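Local coordinates for protein MerB2 (Bacillus megaterium, PDB 5C17) that probably cleaves the carbon–mercury bond of organomercurial compounds and holds the mercury(II) ion through cysteine sulfurs, at residues W101-T106 with K166-F171; T147-V152 with E190-E195; S105-S110 with Q196-G201; C123-E128 with N178-E183. All coordinates share one frame; numbering follows the deposited sequence. Where two conformers were deposited one is given.

In the fold
The four contacts illustrate how chemistry follows depth in a fold. Contacts 1 and 3 are buried and share helix 103-113: its start meets strand 169-171 beside the mercury, and its next turns cross helix 194-207. Contact 2, partly buried, pairs strands 148-151 and 190-192 of a three-stranded antiparallel sheet whose other outer strand, 169-171, belongs to contact 1. Contact 4 lies at the surface, where the loop after strand 117-122 meets helix 174-183. Metal ligation and helix capping mark contact 1, backbone hydrogen bonds contact 2, and close apolar helix packing with one bridging water contact 3; contact 4 relies on a single tyrosine packed on lysine and tryptophan CB atoms, its hydroxyl bonded to a glutamate.

Contact 1: W101-T106 with K166-F171; sequences WCAIST and KQIHYF. With HG (mercury (II) ion), chain B.
C102 and I168 meet at the mercury site, where the N-cap of helix 103-113 is also a metal ligand. The sulfur sits between the backbone N and the carbonyl carbon of its own residue (chi1 73°), placed both to accept from the helix and to bind metal: C102 SG lies 2.4 Å from the mercury and receives a capping bond from S105 N at 3.5 Å. C165 supplies a second sulfur to the same ion. I168 backs this cysteine with its CG2 methyl, 3.9 Å from C102 SG, and the same methyl touches I104 CG1, the two isoleucines crossing at about a right angle. Water 1 joins the backbones, accepting from A103 N and donating to I168 O. Further along, A103 CB rests over the face of the Y170 ring, 3.6 Å from its centroid in a CH-pi contact. The ring reaches on to the helix with its hydroxyl, and a phenylalanine in place of Y170 would probably leave T106 OG1 without its hydroxyl donor. T106 OG1 thus does double duty, accepting from Y170 OH at 2.8 Å while donating to A103 O at 2.7 Å.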
loop_
_atom_site.group_PDB
_atom_site.type_symbol
_atom_site.label_atom_id
_atom_site.label_comp_id
_atom_site.label_asym_id
_atom_site.label_seq_id
_atom_site.Cartn_x
_atom_site.Cartn_y
_atom_site.Cartn_z
ATOM N N TRP A 101 -0.611 -4.501 -0.758
ATOM C CA TRP A 101 -1.701 -4.776 0.177
ATOM C C TRP A 101 -3.093 -4.521 -0.410
ATOM O O TRP A 101 -4.059 -5.091 0.081
ATOM C CB TRP A 101 -1.547 -3.964 1.450
ATOM C CG TRP A 101 -0.372 -4.362 2.288
ATOM C CD1 TRP A 101 0.395 -5.479 2.161
ATOM C CD2 TRP A 101 0.162 -3.634 3.389
ATOM N NE1 TRP A 101 1.386 -5.491 3.118
ATOM C CE2 TRP A 101 1.256 -4.372 3.893
ATOM C CE3 TRP A 101 -0.186 -2.440 4.020
ATOM C CZ2 TRP A 101 2.013 -3.927 4.961
ATOM C CZ3 TRP A 101 0.563 -2.006 5.089
ATOM C CH2 TRP A 101 1.647 -2.748 5.553
ATOM N N CYS A 102 -3.207 -3.657 -1.418
ATOM C CA CYS A 102 -4.501 -3.353 -2.017
ATOM C C CYS A 102 -4.315 -2.766 -3.409
ATOM O O CYS A 102 -3.203 -2.486 -3.855
ATOM C CB CYS A 102 -5.298 -2.380 -1.141
ATOM S SG CYS A 102 -4.670 -0.683 -1.185
ATOM N N ALA A 103 -5.437 -2.540 -4.072
ATOM C CA ALA A 103 -5.445 -2.002 -5.429
ATOM C C ALA A 103 -4.778 -0.634 -5.511
ATOM O O ALA A 103 -4.043 -0.342 -6.450
ATOM C CB ALA A 103 -6.862 -1.905 -5.920
ATOM N N ILE A 104 -5.059 0.229 -4.551
ATOM C CA ILE A 104 -4.446 1.557 -4.591
ATOM C C ILE A 104 -2.930 1.430 -4.495
ATOM O O ILE A 104 -2.208 2.104 -5.240
ATOM C CB ILE A 104 -4.989 2.476 -3.493
ATOM C CG1 ILE A 104 -6.462 2.811 -3.775
ATOM C CG2 ILE A 104 -4.164 3.745 -3.416
ATOM C CD1 ILE A 104 -7.143 3.570 -2.652
ATOM N N SER A 105 -2.447 0.578 -3.589
ATOM C CA SER A 105 -1.022 0.398 -3.381
ATOM C C SER A 105 -0.321 -0.027 -4.666
ATOM O O SER A 105 0.801 0.387 -4.932
ATOM C CB SER A 105 -0.753 -0.632 -2.271
ATOM O OG SER A 105 -1.226 -0.171 -1.018
ATOM N N THR A 106 -0.973 -0.885 -5.463
ATOM C CA THR A 106 -0.334 -1.351 -6.707
ATOM C C THR A 106 0.136 -0.199 -7.588
ATOM O O THR A 106 1.144 -0.311 -8.282
ATOM C CB THR A 106 -1.233 -2.288 -7.592
ATOM O OG1 THR A 106 -2.382 -1.604 -8.108
ATOM C CG2 THR A 106 -1.650 -3.534 -6.838
ATOM N N LYS A 166 -8.081 -4.005 3.438
ATOM C CA LYS A 166 -9.028 -5.084 3.135
ATOM C C LYS A 166 -10.375 -4.570 2.618
ATOM O O LYS A 166 -11.192 -5.351 2.146
ATOM C CB LYS A 166 -9.269 -5.979 4.365
ATOM C CG LYS A 166 -8.069 -6.803 4.813
ATOM C CD LYS A 166 -8.353 -7.575 6.125
ATOM C CE LYS A 166 -9.422 -8.672 5.982
ATOM N NZ LYS A 166 -9.631 -9.401 7.260
ATOM N N GLN A 167 -10.600 -3.267 2.717
ATOM C CA GLN A 167 -11.847 -2.641 2.264
ATOM C C GLN A 167 -11.737 -1.978 0.889
ATOM O O GLN A 167 -12.728 -1.482 0.365
ATOM C CB GLN A 167 -12.292 -1.598 3.288
ATOM C CG GLN A 167 -12.577 -2.152 4.684
ATOM C CD GLN A 167 -12.827 -1.042 5.683
ATOM O OE1 GLN A 167 -12.060 -0.862 6.628
ATOM N NE2 GLN A 167 -13.887 -0.275 5.466
ATOM N N ILE A 168 -10.534 -1.985 0.317
ATOM C CA ILE A 168 -10.248 -1.387 -0.969
ATOM C C ILE A 168 -10.147 -2.532 -1.979
ATOM O O ILE A 168 -9.593 -3.522 -1.686
ATOM C CB ILE A 168 -8.937 -0.596 -0.894
ATOM C CG1 ILE A 168 -9.099 0.625 0.028
ATOM C CG2 ILE A 168 -8.385 -0.267 -2.286
ATOM C CD1 ILE A 168 -7.801 1.245 0.472
ATOM N N HIS A 169 -10.717 -2.312 -3.153
ATOM C CA HIS A 169 -10.783 -3.333 -4.176
ATOM C C HIS A 169 -10.622 -2.802 -5.593
ATOM O O HIS A 169 -10.868 -1.669 -5.903
ATOM C CB HIS A 169 -12.181 -3.990 -4.128
ATOM C CG HIS A 169 -12.596 -4.459 -2.778
ATOM N ND1 HIS A 169 -11.947 -5.465 -2.105
ATOM C CD2 HIS A 169 -13.608 -4.062 -1.991
ATOM C CE1 HIS A 169 -12.541 -5.650 -0.949
ATOM N NE2 HIS A 169 -13.537 -4.803 -0.853
ATOM N N TYR A 170 -10.174 -3.708 -6.446
ATOM C CA TYR A 170 -10.232 -3.556 -7.894
ATOM C C TYR A 170 -11.582 -4.154 -8.309
ATOM O O TYR A 170 -12.002 -5.151 -7.816
ATOM C CB TYR A 170 -9.146 -4.334 -8.650
ATOM C CG TYR A 170 -7.854 -3.576 -8.992
ATOM C CD1 TYR A 170 -7.852 -2.441 -9.770
ATOM C CD2 TYR A 170 -6.638 -4.051 -8.568
ATOM C CE1 TYR A 170 -6.696 -1.814 -10.098
ATOM C CE2 TYR A 170 -5.472 -3.404 -8.880
ATOM C CZ TYR A 170 -5.505 -2.272 -9.646
ATOM O OH TYR A 170 -4.395 -1.594 -10.009
ATOM N N PHE A 171 -12.218 -3.493 -9.254
ATOM C CA PHE A 171 -13.408 -3.990 -9.926
ATOM C C PHE A 171 -13.166 -3.936 -11.444
ATOM O O PHE A 171 -12.598 -3.000 -11.978
ATOM C CB PHE A 171 -14.717 -3.279 -9.540
ATOM C CG PHE A 171 -15.184 -3.624 -8.160
ATOM C CD1 PHE A 171 -15.673 -4.881 -7.882
ATOM C CD2 PHE A 171 -15.077 -2.720 -7.112
ATOM C CE1 PHE A 171 -16.048 -5.224 -6.617
ATOM C CE2 PHE A 171 -15.480 -3.059 -5.827
ATOM C CZ PHE A 171 -15.966 -4.319 -5.595
HETATM HG HG HG B . -3.845 -0.081 0.955
HETATM O O HOH W 1 -7.490 -4.270 -3.256
HETATM O O HOH W 2 -1.618 0.547 1.806
#

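Contact 2: T147-V152 with E190-E195; sequences TVIWTV and EIMTLE
I149 and M192 form a hydrogen-bonded pair of the antiparallel sheet, with M192 N to I149 O at 2.8 Å and I149 N to M192 O at 3.1 Å. The I149 side chain shows how such a pairing feeds a core. Its CB lies 3.9 Å from M192 CG, and its CG2 branch runs beside the same methylene, the two side chains pointing the same way. The other branch leaves M192 behind: CG1 and then CD1 reach L194 CD2, the tip at 3.8 Å, and CD1 also touches A197 CB. On the other face of the sheet W150 spreads its indole over the backbone of E190, with E190 N 3.6 Å from W150 CZ3. Water 3 links T147 O to L194 N. There helix 194-207 begins with a capping box, T193 OG1 capping Q196 N and Q196 OE1 accepting from T193 N. Backbone hydrogen bonds therefore set the register of the outer strand, whereas the apolar reach of I149 ties the central strand 148-151 to helix 194-207.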
loop_
_atom_site.group_PDB
_atom_site.type_symbol
_atom_site.label_atom_id
_atom_site.label_comp_id
_atom_site.label_asym_id
_atom_site.label_seq_id
_atom_site.Cartn_x
_atom_site.Cartn_y
_atom_site.Cartn_z
ATOM N N THR A 147 -11.519 -1.214 -15.868
ATOM C CA THR A 147 -11.081 -1.422 -14.493
ATOM C C THR A 147 -11.092 -0.121 -13.699
ATOM O O THR A 147 -10.639 0.924 -14.172
ATOM C CB THR A 147 -9.681 -2.045 -14.486
ATOM O OG1 THR A 147 -9.743 -3.363 -15.032
ATOM C CG2 THR A 147 -9.114 -2.171 -13.074
ATOM N N VAL A 148 -11.601 -0.211 -12.479
ATOM C CA VAL A 148 -11.686 0.907 -11.552
ATOM C C VAL A 148 -11.341 0.409 -10.150
ATOM O O VAL A 148 -11.187 -0.797 -9.931
ATOM C CB VAL A 148 -13.083 1.558 -11.553
ATOM C CG1 VAL A 148 -13.345 2.286 -12.880
ATOM C CG2 VAL A 148 -14.152 0.506 -11.268
ATOM N N ILE A 149 -11.214 1.339 -9.213
ATOM C CA ILE A 149 -10.922 1.023 -7.825
ATOM C C ILE A 149 -12.048 1.517 -6.920
ATOM O O ILE A 149 -12.616 2.586 -7.156
ATOM C CB ILE A 149 -9.592 1.671 -7.411
ATOM C CG1 ILE A 149 -8.447 0.929 -8.101
ATOM C CG2 ILE A 149 -9.402 1.675 -5.882
ATOM C CD1 ILE A 149 -7.077 1.594 -7.962
ATOM N N TRP A 150 -12.374 0.711 -5.916
ATOM C CA TRP A 150 -13.291 1.084 -4.860
ATOM C C TRP A 150 -12.466 1.436 -3.640
ATOM O O TRP A 150 -11.657 0.628 -3.186
ATOM C CB TRP A 150 -14.209 -0.084 -4.551
ATOM C CG TRP A 150 -15.068 0.084 -3.351
ATOM C CD1 TRP A 150 -14.826 -0.383 -2.096
ATOM C CD2 TRP A 150 -16.325 0.751 -3.291
ATOM N NE1 TRP A 150 -15.840 -0.043 -1.256
ATOM C CE2 TRP A 150 -16.786 0.646 -1.966
ATOM C CE3 TRP A 150 -17.106 1.425 -4.227
ATOM C CZ2 TRP A 150 -17.995 1.200 -1.550
ATOM C CZ3 TRP A 150 -18.305 1.966 -3.816
ATOM C CH2 TRP A 150 -18.738 1.850 -2.486
ATOM N N THR A 151 -12.677 2.633 -3.109
ATOM C CA THR A 151 -11.954 3.123 -1.951
ATOM C C THR A 151 -12.930 3.534 -0.855
ATOM O O THR A 151 -14.124 3.722 -1.102
ATOM C CB THR A 151 -11.028 4.291 -2.326
ATOM O OG1 THR A 151 -10.174 4.583 -1.220
ATOM C CG2 THR A 151 -11.808 5.519 -2.707
ATOM N N VAL A 152 -12.410 3.640 0.362
ATOM C CA VAL A 152 -13.196 4.046 1.513
ATOM C C VAL A 152 -12.537 5.250 2.159
ATOM O O VAL A 152 -11.364 5.531 1.911
ATOM C CB VAL A 152 -13.346 2.901 2.548
ATOM C CG1 VAL A 152 -14.096 1.739 1.932
ATOM C CG2 VAL A 152 -11.994 2.441 3.102
ATOM N N GLU A 190 -16.446 4.799 -2.507
ATOM C CA GLU A 190 -16.652 5.388 -3.814
ATOM C C GLU A 190 -15.637 4.861 -4.816
ATOM O O GLU A 190 -14.610 4.282 -4.452
ATOM C CB GLU A 190 -16.598 6.911 -3.749
ATOM C CG GLU A 190 -15.259 7.496 -3.408
ATOM C CD GLU A 190 -15.331 9.010 -3.264
ATOM O OE1 GLU A 190 -14.774 9.724 -4.126
ATOM O OE2 GLU A 190 -15.958 9.489 -2.298
ATOM N N ILE A 191 -15.959 5.068 -6.080
ATOM C CA ILE A 191 -15.107 4.680 -7.180
ATOM C C ILE A 191 -14.084 5.765 -7.429
ATOM O O ILE A 191 -14.414 6.960 -7.403
ATOM C CB ILE A 191 -15.950 4.476 -8.446
ATOM C CG1 ILE A 191 -16.956 3.343 -8.238
ATOM C CG2 ILE A 191 -15.084 4.208 -9.671
ATOM C CD1 ILE A 191 -16.357 1.982 -8.120
ATOM N N MET A 192 -12.858 5.347 -7.688
ATOM C CA MET A 192 -11.824 6.267 -8.157
ATOM C C MET A 192 -11.120 5.615 -9.345
ATOM O O MET A 192 -11.245 4.415 -9.591
ATOM C CB MET A 192 -10.838 6.653 -7.053
ATOM C CG MET A 192 -10.086 5.467 -6.482
ATOM S SD MET A 192 -8.789 5.830 -5.241
ATOM C CE MET A 192 -7.586 6.712 -6.207
ATOM N N THR A 193 -10.383 6.422 -10.085
ATOM C CA THR A 193 -9.767 5.968 -11.307
ATOM C C THR A 193 -8.348 5.503 -11.055
ATOM O O THR A 193 -7.723 5.821 -10.026
ATOM C CB THR A 193 -9.712 7.090 -12.348
ATOM O OG1 THR A 193 -8.829 8.107 -11.878
ATOM C CG2 THR A 193 -11.109 7.673 -12.619
ATOM N N LEU A 194 -7.820 4.771 -12.020
ATOM C CA LEU A 194 -6.444 4.312 -11.921
ATOM C C LEU A 194 -5.459 5.477 -11.979
ATOM O O LEU A 194 -4.449 5.473 -11.268
ATOM C CB LEU A 194 -6.138 3.302 -13.028
ATOM C CG LEU A 194 -7.080 2.111 -13.137
ATOM C CD1 LEU A 194 -6.510 1.051 -14.054
ATOM C CD2 LEU A 194 -7.427 1.522 -11.783
ATOM N N GLU A 195 -5.748 6.487 -12.798
ATOM C CA GLU A 195 -4.890 7.670 -12.854
ATOM C C GLU A 195 -4.828 8.353 -11.494
ATOM O O GLU A 195 -3.765 8.804 -11.065
ATOM C CB GLU A 195 -5.371 8.666 -13.935
ATOM C CG GLU A 195 -4.985 8.272 -15.364
ATOM C CD GLU A 195 -5.310 9.341 -16.419
ATOM O OE1 GLU A 195 -5.583 10.517 -16.066
ATOM O OE2 GLU A 195 -5.275 8.987 -17.619
HETATM O O HOH W 3 -10.132 4.006 -13.920
#

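Contact 3: S105-S110 with Q196-G201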
loop_
_atom_site.group_PDB
_atom_site.type_symbol
_atom_site.label_atom_id
_atom_site.label_comp_id
_atom_site.label_asym_id
_atom_site.label_seq_id
_atom_site.Cartn_x
_atom_site.Cartn_y
_atom_site.Cartn_z
ATOM N N SER A 105 -2.447 0.578 -3.589
ATOM C CA SER A 105 -1.022 0.398 -3.381
ATOM C C SER A 105 -0.321 -0.027 -4.666
ATOM O O SER A 105 0.801 0.387 -4.932
ATOM C CB SER A 105 -0.753 -0.632 -2.271
ATOM O OG SER A 105 -1.226 -0.171 -1.018
ATOM N N THR A 106 -0.973 -0.885 -5.463
ATOM C CA THR A 106 -0.334 -1.351 -6.707
ATOM C C THR A 106 0.136 -0.199 -7.588
ATOM O O THR A 106 1.144 -0.311 -8.282
ATOM C CB THR A 106 -1.233 -2.288 -7.592
ATOM O OG1 THR A 106 -2.382 -1.604 -8.108
ATOM C CG2 THR A 106 -1.650 -3.534 -6.838
ATOM N N LEU A 107 -0.639 0.884 -7.608
ATOM C CA LEU A 107 -0.349 2.021 -8.476
ATOM C C LEU A 107 0.433 3.100 -7.735
ATOM O O LEU A 107 1.415 3.648 -8.258
ATOM C CB LEU A 107 -1.654 2.559 -9.060
ATOM C CG LEU A 107 -2.271 1.615 -10.108
ATOM C CD1 LEU A 107 -3.711 1.930 -10.341
ATOM C CD2 LEU A 107 -1.514 1.645 -11.422
ATOM N N GLU A 108 0.037 3.409 -6.507
ATOM C CA GLU A 108 0.770 4.445 -5.794
ATOM C C GLU A 108 2.215 4.038 -5.533
ATOM O O GLU A 108 3.082 4.904 -5.494
ATOM C CB GLU A 108 0.045 4.906 -4.536
ATOM C CG GLU A 108 0.336 4.137 -3.322
ATOM C CD GLU A 108 -0.329 4.696 -2.076
ATOM O OE1 GLU A 108 -1.159 5.621 -2.185
ATOM O OE2 GLU A 108 -0.013 4.202 -0.981
ATOM N N LEU A 109 2.487 2.743 -5.390
ATOM C CA LEU A 109 3.866 2.303 -5.196
ATOM C C LEU A 109 4.718 2.535 -6.448
ATOM O O LEU A 109 5.916 2.778 -6.346
ATOM C CB LEU A 109 3.901 0.843 -4.745
ATOM C CG LEU A 109 3.401 0.580 -3.327
ATOM C CD1 LEU A 109 3.186 -0.904 -3.097
ATOM C CD2 LEU A 109 4.363 1.146 -2.297
ATOM N N SER A 110 4.119 2.444 -7.627
ATOM C CA SER A 110 4.842 2.726 -8.862
ATOM C C SER A 110 5.386 4.149 -8.821
ATOM O O SER A 110 6.560 4.408 -9.105
ATOM C CB SER A 110 3.924 2.544 -10.078
ATOM O OG SER A 110 4.578 2.920 -11.278
ATOM N N GLN A 196 -5.968 8.443 -10.816
ATOM C CA GLN A 196 -5.979 9.053 -9.487
ATOM C C GLN A 196 -5.122 8.238 -8.502
ATOM O O GLN A 196 -4.389 8.808 -7.688
ATOM C CB GLN A 196 -7.420 9.211 -8.977
ATOM C CG GLN A 196 -8.213 10.252 -9.771
ATOM C CD GLN A 196 -9.764 10.130 -9.743
ATOM O OE1 GLN A 196 -10.370 9.224 -9.141
ATOM N NE2 GLN A 196 -10.404 11.083 -10.417
ATOM N N ALA A 197 -5.187 6.911 -8.580
ATOM C CA ALA A 197 -4.397 6.071 -7.678
ATOM C C ALA A 197 -2.907 6.282 -7.922
ATOM O O ALA A 197 -2.121 6.323 -6.980
ATOM C CB ALA A 197 -4.776 4.609 -7.831
ATOM N N LEU A 198 -2.511 6.427 -9.181
ATOM C CA LEU A 198 -1.115 6.728 -9.479
ATOM C C LEU A 198 -0.674 7.999 -8.787
ATOM O O LEU A 198 0.412 8.062 -8.218
ATOM C CB LEU A 198 -0.892 6.856 -10.979
ATOM C CG LEU A 198 -0.677 5.564 -11.744
ATOM C CD1 LEU A 198 -0.741 5.821 -13.235
ATOM C CD2 LEU A 198 0.664 4.947 -11.371
ATOM N N SER A 199 -1.519 9.022 -8.837
ATOM C CA SER A 199 -1.150 10.309 -8.263
ATOM C C SER A 199 -1.020 10.236 -6.736
ATOM O O SER A 199 -0.324 11.046 -6.129
ATOM C CB SER A 199 -2.165 11.378 -8.658
ATOM O OG SER A 199 -3.304 11.285 -7.841
ATOM N N PHE A 200 -1.662 9.254 -6.110
ATOM C CA PHE A 200 -1.568 9.123 -4.663
ATOM C C PHE A 200 -0.125 8.869 -4.204
ATOM O O PHE A 200 0.225 9.173 -3.080
ATOM C CB PHE A 200 -2.443 7.981 -4.162
ATOM C CG PHE A 200 -3.882 8.357 -3.923
ATOM C CD1 PHE A 200 -4.463 9.461 -4.526
ATOM C CD2 PHE A 200 -4.651 7.592 -3.068
ATOM C CE1 PHE A 200 -5.799 9.783 -4.273
ATOM C CE2 PHE A 200 -5.984 7.907 -2.816
ATOM C CZ PHE A 200 -6.553 8.998 -3.421
ATOM N N GLY A 201 0.709 8.327 -5.081
ATOM C CA GLY A 201 2.095 8.085 -4.725
ATOM C C GLY A 201 2.839 9.362 -4.412
ATOM O O GLY A 201 3.838 9.323 -3.703
HETATM O O HOH W 4 -0.794 7.822 -0.842
#
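L198 and L107 meet because CG of L198 stands anti to the carbonyl carbon (chi1 -83°), as does that of L107, and the two obliquely crossing side chains bring their CD2 atoms to 4.0 Å. In E108, chi1 of 88° turns CG between the backbone N and the carbonyl carbon, and the extended chain then carries OE1 to 3.3 Å from F200 CB. Water 4 closes this side, donating to E108 OE1 at 2.6 Å and to F200 O at 2.8 Å. The helices come remarkably near: the axes of segments 105-110 and 196-201 approach to 6.5 Å and cross at -48°. Glycine makes that possible: G201 CA approaches E108 O to 3.4 Å in a CA-H...O contact, where a beta carbon would clash with the same oxygen. L107 CD1 also packs on A197 CB at 3.8 Å. An alanine in place of L198 removes the methyl that now lies against L107 O and would probably open a gap beside L107 CD2. Around this crossing, V132 and V134 of strand 129-135 and I119 of strand 117-122 pack on L107, while helix 5-17 sends Y11 to E108 and L7 to F200.

Contact 4: C123-E128 with N178-E183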
loop_
_atom_site.group_PDB
_atom_site.type_symbol
_atom_site.label_atom_id
_atom_site.label_comp_id
_atom_site.label_asym_id
_atom_site.label_seq_id
_atom_site.Cartn_x
_atom_site.Cartn_y
_atom_site.Cartn_z
ATOM N N CYS A 123 -10.694 -9.006 -10.022
ATOM C CA CYS A 123 -11.926 -8.285 -9.740
ATOM C C CYS A 123 -12.534 -8.857 -8.472
ATOM O O CYS A 123 -12.756 -10.060 -8.375
ATOM C CB CYS A 123 -12.930 -8.434 -10.882
ATOM S SG CYS A 123 -14.528 -7.641 -10.575
ATOM N N ALA A 124 -12.810 -7.995 -7.499
ATOM C CA ALA A 124 -13.378 -8.434 -6.231
ATOM C C ALA A 124 -14.789 -8.986 -6.391
ATOM O O ALA A 124 -15.287 -9.665 -5.490
ATOM C CB ALA A 124 -13.367 -7.312 -5.218
ATOM N N TYR A 125 -15.446 -8.697 -7.505
ATOM C CA TYR A 125 -16.759 -9.268 -7.763
ATOM C C TYR A 125 -16.671 -10.547 -8.589
ATOM O O TYR A 125 -17.057 -11.613 -8.120
ATOM C CB TYR A 125 -17.707 -8.267 -8.410
ATOM C CG TYR A 125 -19.130 -8.774 -8.417
ATOM C CD1 TYR A 125 -19.806 -9.019 -7.220
ATOM C CD2 TYR A 125 -19.798 -9.025 -9.598
ATOM C CE1 TYR A 125 -21.093 -9.494 -7.206
ATOM C CE2 TYR A 125 -21.117 -9.504 -9.593
ATOM C CZ TYR A 125 -21.755 -9.719 -8.395
ATOM O OH TYR A 125 -23.050 -10.205 -8.369
ATOM N N THR A 126 -16.155 -10.466 -9.808
ATOM C CA THR A 126 -16.235 -11.604 -10.708
ATOM C C THR A 126 -15.133 -12.629 -10.549
ATOM O O THR A 126 -15.262 -13.740 -11.039
ATOM C CB THR A 126 -16.187 -11.184 -12.171
ATOM O OG1 THR A 126 -14.863 -10.763 -12.481
ATOM C CG2 THR A 126 -17.205 -10.089 -12.481
ATOM N N GLY A 127 -14.031 -12.248 -9.904
ATOM C CA GLY A 127 -12.879 -13.121 -9.795
ATOM C C GLY A 127 -11.987 -13.146 -11.027
ATOM O O GLY A 127 -10.970 -13.839 -11.048
ATOM N N GLU A 128 -12.342 -12.396 -12.060
ATOM C CA GLU A 128 -11.566 -12.431 -13.291
ATOM C C GLU A 128 -10.213 -11.727 -13.097
ATOM O O GLU A 128 -10.064 -10.878 -12.213
ATOM C CB GLU A 128 -12.335 -11.775 -14.429
ATOM C CG GLU A 128 -12.387 -10.266 -14.378
ATOM C CD GLU A 128 -13.415 -9.727 -15.354
ATOM O OE1 GLU A 128 -13.036 -9.388 -16.485
ATOM O OE2 GLU A 128 -14.611 -9.702 -15.001
ATOM N N ASN A 178 -21.038 -2.021 -8.915
ATOM C CA ASN A 178 -22.415 -1.795 -8.477
ATOM C C ASN A 178 -23.158 -3.066 -8.087
ATOM O O ASN A 178 -23.961 -3.046 -7.159
ATOM C CB ASN A 178 -23.195 -1.011 -9.537
ATOM C CG ASN A 178 -22.784 0.436 -9.585
ATOM O OD1 ASN A 178 -22.217 0.962 -8.621
ATOM N ND2 ASN A 178 -23.058 1.095 -10.699
ATOM N N LYS A 179 -22.900 -4.161 -8.791
ATOM C CA LYS A 179 -23.451 -5.460 -8.395
ATOM C C LYS A 179 -22.938 -5.848 -7.014
ATOM O O LYS A 179 -23.700 -6.303 -6.164
ATOM C CB LYS A 179 -23.108 -6.548 -9.413
ATOM C CG LYS A 179 -23.810 -6.380 -10.742
ATOM C CD LYS A 179 -23.523 -7.528 -11.707
ATOM C CE LYS A 179 -24.236 -8.826 -11.338
ATOM N NZ LYS A 179 -23.940 -9.883 -12.352
ATOM N N TRP A 180 -21.649 -5.637 -6.787
ATOM C CA TRP A 180 -21.052 -5.938 -5.496
ATOM C C TRP A 180 -21.675 -5.065 -4.416
ATOM O O TRP A 180 -22.031 -5.550 -3.341
ATOM C CB TRP A 180 -19.535 -5.746 -5.576
ATOM C CG TRP A 180 -18.802 -5.880 -4.283
ATOM C CD1 TRP A 180 -18.275 -7.024 -3.750
ATOM C CD2 TRP A 180 -18.492 -4.831 -3.367
ATOM N NE1 TRP A 180 -17.657 -6.747 -2.557
ATOM C CE2 TRP A 180 -17.780 -5.406 -2.295
ATOM C CE3 TRP A 180 -18.741 -3.454 -3.351
ATOM C CZ2 TRP A 180 -17.312 -4.646 -1.217
ATOM C CZ3 TRP A 180 -18.286 -2.709 -2.285
ATOM C CH2 TRP A 180 -17.579 -3.305 -1.231
ATOM N N LYS A 181 -21.849 -3.784 -4.723
ATOM C CA LYS A 181 -22.432 -2.859 -3.765
ATOM C C LYS A 181 -23.833 -3.276 -3.336
ATOM O O LYS A 181 -24.197 -3.116 -2.174
ATOM C CB LYS A 181 -22.507 -1.463 -4.348
ATOM C CG LYS A 181 -21.249 -0.655 -4.222
ATOM C CD LYS A 181 -21.472 0.761 -4.743
ATOM C CE LYS A 181 -22.678 1.412 -4.073
ATOM N NZ LYS A 181 -22.578 2.896 -3.971
ATOM N N GLU A 182 -24.627 -3.777 -4.281
ATOM C CA GLU A 182 -25.988 -4.223 -3.991
ATOM C C GLU A 182 -25.985 -5.340 -2.962
ATOM O O GLU A 182 -26.905 -5.453 -2.150
ATOM C CB GLU A 182 -26.678 -4.668 -5.283
ATOM C CG GLU A 182 -27.388 -3.513 -5.983
ATOM C CD GLU A 182 -27.744 -3.799 -7.433
ATOM O OE1 GLU A 182 -26.895 -3.563 -8.320
ATOM O OE2 GLU A 182 -28.886 -4.238 -7.684
ATOM N N GLU A 183 -24.931 -6.147 -2.981
ATOM C CA GLU A 183 -24.796 -7.277 -2.069
ATOM C C GLU A 183 -24.129 -6.886 -0.752
ATOM O O GLU A 183 -24.116 -7.673 0.194
ATOM C CB GLU A 183 -23.994 -8.387 -2.745
ATOM C CG GLU A 183 -24.707 -9.001 -3.927
ATOM C CD GLU A 183 -23.861 -10.025 -4.643
ATOM O OE1 GLU A 183 -24.155 -10.324 -5.823
ATOM O OE2 GLU A 183 -22.896 -10.531 -4.024
#
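Y125 meets K179, W180 and E183 of helix 174-183, so that one aromatic ring supplies nearly all of the loop's side of the contact. Its CG is anti to the backbone N (chi1 -169°), on the way to the helix. K179 sets CB over the ring face, 3.9 Å from the centroid in a CH-pi contact; the bend at chi3 brings CE beside Y125 CE2 and OH, and NZ lies at the ring's edge, in its plane. Nearer the loop, Y125 CD1 touches W180 CB at 3.7 Å. At the far end Y125 OH donates to E183 OE1 at 2.8 Å, approaching from above the carboxylate, 35° out of its plane. W180 turns its indole inward, where it meets the rings of W150, H169 and F171. The loop behind the tyrosine is tied internally: C123 SG accepts from T126 N at 3.3 Å, and G127 N bonds to C123 O. T126 OG1 accepts from E128 N at 3.0 Å, an ST turn, within the connection of a beta hairpin between strands 117-122 and 129-135.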